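TerD domain-containing protein (Streptomyces avermitilis, PDB 2QNG) is of unknown function but binds two calcium ions through a domain of the TerD family. Local coordinates at residues A[67-72]-A[76-81]. Sequence-based numbering, arbitrary orientation.
Sequences PAYVVH and RSPDGT
The ring of Tyr69 lies against Pro78 and its OH reaches Asp79. From CB, which points toward residues 76-81, chi1 of 60° sets CG between the backbone N and the carbonyl carbon and turns one ring face to Pro78. CG and CD1 meet Pro78 CD, while Tyr69 CD2 sits 3.6 Å from Pro78 CG. Farther out, CE1 lies near Pro78 CD and Ser77 OG, and CE2 and CZ near Asp79 OD2 as well as Pro78 CD. Pro78 CD stands over the ring centre, 3.4 Å from the Tyr69 centroid and only 4° off the normal, a CH-pi contact; Val71 CG2 lies at the ring edge. At the tip, Tyr69 OH donates a weak 2.8 Å hydrogen bond to Asp79 OD2, with carboxylate and ring planes 76° apart. Strand 69-71 is an edge strand of one antiparallel sheet, and residues 76-81 belong to the loop that runs from it to edge strand 82-86 of the other. An ST turn, Asp79 N to Ser77 OG, and an Asx turn, Thr81 N to the anti lone pair of Asp79 OD1, shape that link. With an alanine at Tyr69, Pro78 would probably lose its aromatic platform and Asp79 OD2 its phenol donor. Between the two backbones, one water donates to both Val70 O (2.8 Å) and Arg76 O (2.7 Å).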
ATOM      1  N   PRO A  67       5.493 -12.930  -4.059  1.00 14.04           N
ATOM      2  CA  PRO A  67       6.199 -11.951  -3.229  1.00 13.20           C
ATOM      3  C   PRO A  67       7.357 -12.591  -2.467  1.00 13.55           C
ATOM      4  O   PRO A  67       7.194 -13.711  -1.961  1.00 14.22           O
ATOM      5  CB  PRO A  67       5.104 -11.471  -2.262  1.00 14.55           C
ATOM      6  CG  PRO A  67       3.836 -11.672  -3.042  1.00 15.35           C
ATOM      7  CD  PRO A  67       4.049 -12.962  -3.767  1.00 14.48           C
ATOM      8  N   ALA A  68       8.516 -11.912  -2.410  1.00 12.23           N
ATOM      9  CA  ALA A  68       9.595 -12.378  -1.557  1.00 12.99           C
ATOM     10  C   ALA A  68       9.190 -12.253  -0.096  1.00 12.17           C
ATOM     11  O   ALA A  68       9.415 -13.165   0.709  1.00 13.68           O
ATOM     12  CB  ALA A  68      10.900 -11.635  -1.845  1.00 12.91           C
ATOM     13  N   TYR A  69       8.557 -11.120   0.237  1.00 11.28           N
ATOM     14  CA  TYR A  69       7.945 -10.931   1.545  1.00 11.51           C
ATOM     15  C   TYR A  69       6.959  -9.799   1.440  1.00 10.97           C
ATOM     16  O   TYR A  69       6.967  -9.027   0.475  1.00 10.48           O
ATOM     17  CB  TYR A  69       8.978 -10.670   2.665  1.00 12.08           C
ATOM     18  CG  TYR A  69       9.852  -9.450   2.491  1.00 12.51           C
ATOM     19  CD1 TYR A  69       9.389  -8.168   2.830  1.00 12.28           C
ATOM     20  CD2 TYR A  69      11.140  -9.571   1.991  1.00 13.40           C
ATOM     21  CE1 TYR A  69      10.207  -7.045   2.694  1.00 13.42           C
ATOM     22  CE2 TYR A  69      11.956  -8.442   1.841  1.00 14.67           C
ATOM     23  CZ  TYR A  69      11.489  -7.203   2.197  1.00 13.53           C
ATOM     24  OH  TYR A  69      12.272  -6.072   2.079  1.00 17.01           O
ATOM     25  N   VAL A  70       6.084  -9.753   2.430  1.00 10.92           N
ATOM     26  CA  VAL A  70       5.148  -8.649   2.551  1.00 11.44           C
ATOM     27  C   VAL A  70       5.266  -7.974   3.915  1.00 10.92           C
ATOM     28  O   VAL A  70       5.646  -8.613   4.911  1.00 12.10           O
ATOM     29  CB  VAL A  70       3.677  -9.095   2.329  1.00 13.76           C
ATOM     30  CG1 VAL A  70       3.499  -9.752   0.967  1.00 15.23           C
ATOM     31  CG2 VAL A  70       3.219 -10.018   3.400  1.00 14.62           C
ATOM     32  N   VAL A  71       4.945  -6.677   3.924  1.00  9.61           N
ATOM     33  CA  VAL A  71       5.001  -5.861   5.146  1.00  9.78           C
ATOM     34  C   VAL A  71       3.636  -5.235   5.362  1.00  9.43           C
ATOM     35  O   VAL A  71       3.052  -4.646   4.444  1.00  9.85           O
ATOM     36  CB  VAL A  71       6.058  -4.732   5.045  1.00  9.82           C
ATOM     37  CG1 VAL A  71       6.171  -3.958   6.371  1.00 11.10           C
ATOM     38  CG2 VAL A  71       7.428  -5.334   4.678  1.00 10.86           C
ATOM     39  N   HIS A  72       3.137  -5.402   6.582  1.00 10.29           N
ATOM     40  CA  HIS A  72       1.885  -4.787   7.014  1.00 11.97           C
ATOM     41  C   HIS A  72       1.880  -4.831   8.538  1.00 12.45           C
ATOM     42  O   HIS A  72       2.885  -5.222   9.158  1.00 13.01           O
ATOM     43  CB  HIS A  72       0.657  -5.485   6.392  1.00 12.71           C
ATOM     44  CG  HIS A  72       0.611  -6.972   6.615  1.00 14.72           C
ATOM     45  ND1 HIS A  72       0.454  -7.547   7.864  1.00 16.94           N
ATOM     46  CD2 HIS A  72       0.716  -8.000   5.741  1.00 16.92           C
ATOM     47  CE1 HIS A  72       0.452  -8.864   7.743  1.00 19.11           C
ATOM     48  NE2 HIS A  72       0.600  -9.164   6.463  1.00 17.99           N
ATOM     49  N   ARG A  76       6.465  -7.604   9.986  1.00 11.90           N
ATOM     50  CA  ARG A  76       7.662  -6.750   9.816  1.00 11.12           C
ATOM     51  C   ARG A  76       8.535  -7.190   8.667  1.00 11.61           C
ATOM     52  O   ARG A  76       8.612  -8.368   8.374  1.00 12.09           O
ATOM     53  CB  ARG A  76       8.528  -6.758  11.094  1.00 10.89           C
ATOM     54  CG  ARG A  76       7.825  -6.106  12.286  1.00 11.13           C
ATOM     55  CD  ARG A  76       8.474  -6.401  13.638  1.00 10.41           C
ATOM     56  NE  ARG A  76       9.851  -5.910  13.768  1.00  9.87           N
ATOM     57  CZ  ARG A  76      10.192  -4.720  14.289  1.00  9.57           C
ATOM     58  NH1 ARG A  76       9.257  -3.868  14.687  1.00  9.66           N
ATOM     59  NH2 ARG A  76      11.481  -4.379  14.408  1.00 10.22           N
ATOM     60  N   SER A  77       9.208  -6.209   8.042  1.00 11.92           N
ATOM     61  CA  SER A  77      10.227  -6.530   7.046  1.00 13.94           C
ATOM     62  C   SER A  77      11.347  -7.349   7.686  1.00 14.83           C
ATOM     63  O   SER A  77      11.710  -7.108   8.827  1.00 16.54           O
ATOM     64  CB  SER A  77      10.858  -5.242   6.533  1.00 14.95           C
ATOM     65  OG  SER A  77      12.031  -5.543   5.805  1.00 17.71           O
ATOM     66  N   PRO A  78      11.938  -8.299   6.940  1.00 15.91           N
ATOM     67  CA  PRO A  78      13.059  -9.042   7.540  1.00 16.66           C
ATOM     68  C   PRO A  78      14.331  -8.204   7.621  1.00 17.66           C
ATOM     69  O   PRO A  78      15.225  -8.516   8.405  1.00 18.31           O
ATOM     70  CB  PRO A  78      13.242 -10.238   6.597  1.00 17.24           C
ATOM     71  CG  PRO A  78      12.664  -9.803   5.289  1.00 18.04           C
ATOM     72  CD  PRO A  78      11.611  -8.744   5.576  1.00 15.68           C
ATOM     73  N   ASP A  79      14.371  -7.125   6.833  1.00 18.17           N
ATOM     74  CA  ASP A  79      15.582  -6.326   6.643  1.00 18.11           C
ATOM     75  C   ASP A  79      15.452  -4.887   7.197  1.00 17.79           C
ATOM     76  O   ASP A  79      16.409  -4.117   7.067  1.00 18.20           O
ATOM     77  CB  ASP A  79      16.076  -6.340   5.142  1.00 18.92           C
ATOM     78  CG  ASP A  79      14.995  -5.911   4.126  1.00 20.68           C
ATOM     79  OD1 ASP A  79      14.280  -4.946   4.445  1.00 21.71           O
ATOM     80  OD2 ASP A  79      14.878  -6.514   3.001  1.00 20.90           O
ATOM     81  N   GLY A  80      14.283  -4.522   7.769  1.00 16.01           N
ATOM     82  CA  GLY A  80      14.045  -3.193   8.373  1.00 12.95           C
ATOM     83  C   GLY A  80      13.986  -1.989   7.409  1.00 11.09           C
ATOM     84  O   GLY A  80      14.023  -0.818   7.822  1.00 13.26           O
ATOM     85  N   THR A  81      13.929  -2.274   6.117  1.00  9.91           N
ATOM     86  CA  THR A  81      14.001  -1.216   5.119  1.00  9.82           C
ATOM     87  C   THR A  81      12.629  -0.698   4.736  1.00  8.79           C
ATOM     88  O   THR A  81      12.537   0.374   4.167  1.00  9.26           O
ATOM     89  CB  THR A  81      14.740  -1.673   3.850  1.00 11.26           C
ATOM     90  OG1 THR A  81      14.058  -2.792   3.264  1.00 15.50           O
ATOM     91  CG2 THR A  81      16.173  -2.083   4.203  1.00 12.93           C
TER
HETATM   92  O   HOH W   1       8.048  -9.521   5.974  1.00 19.29           O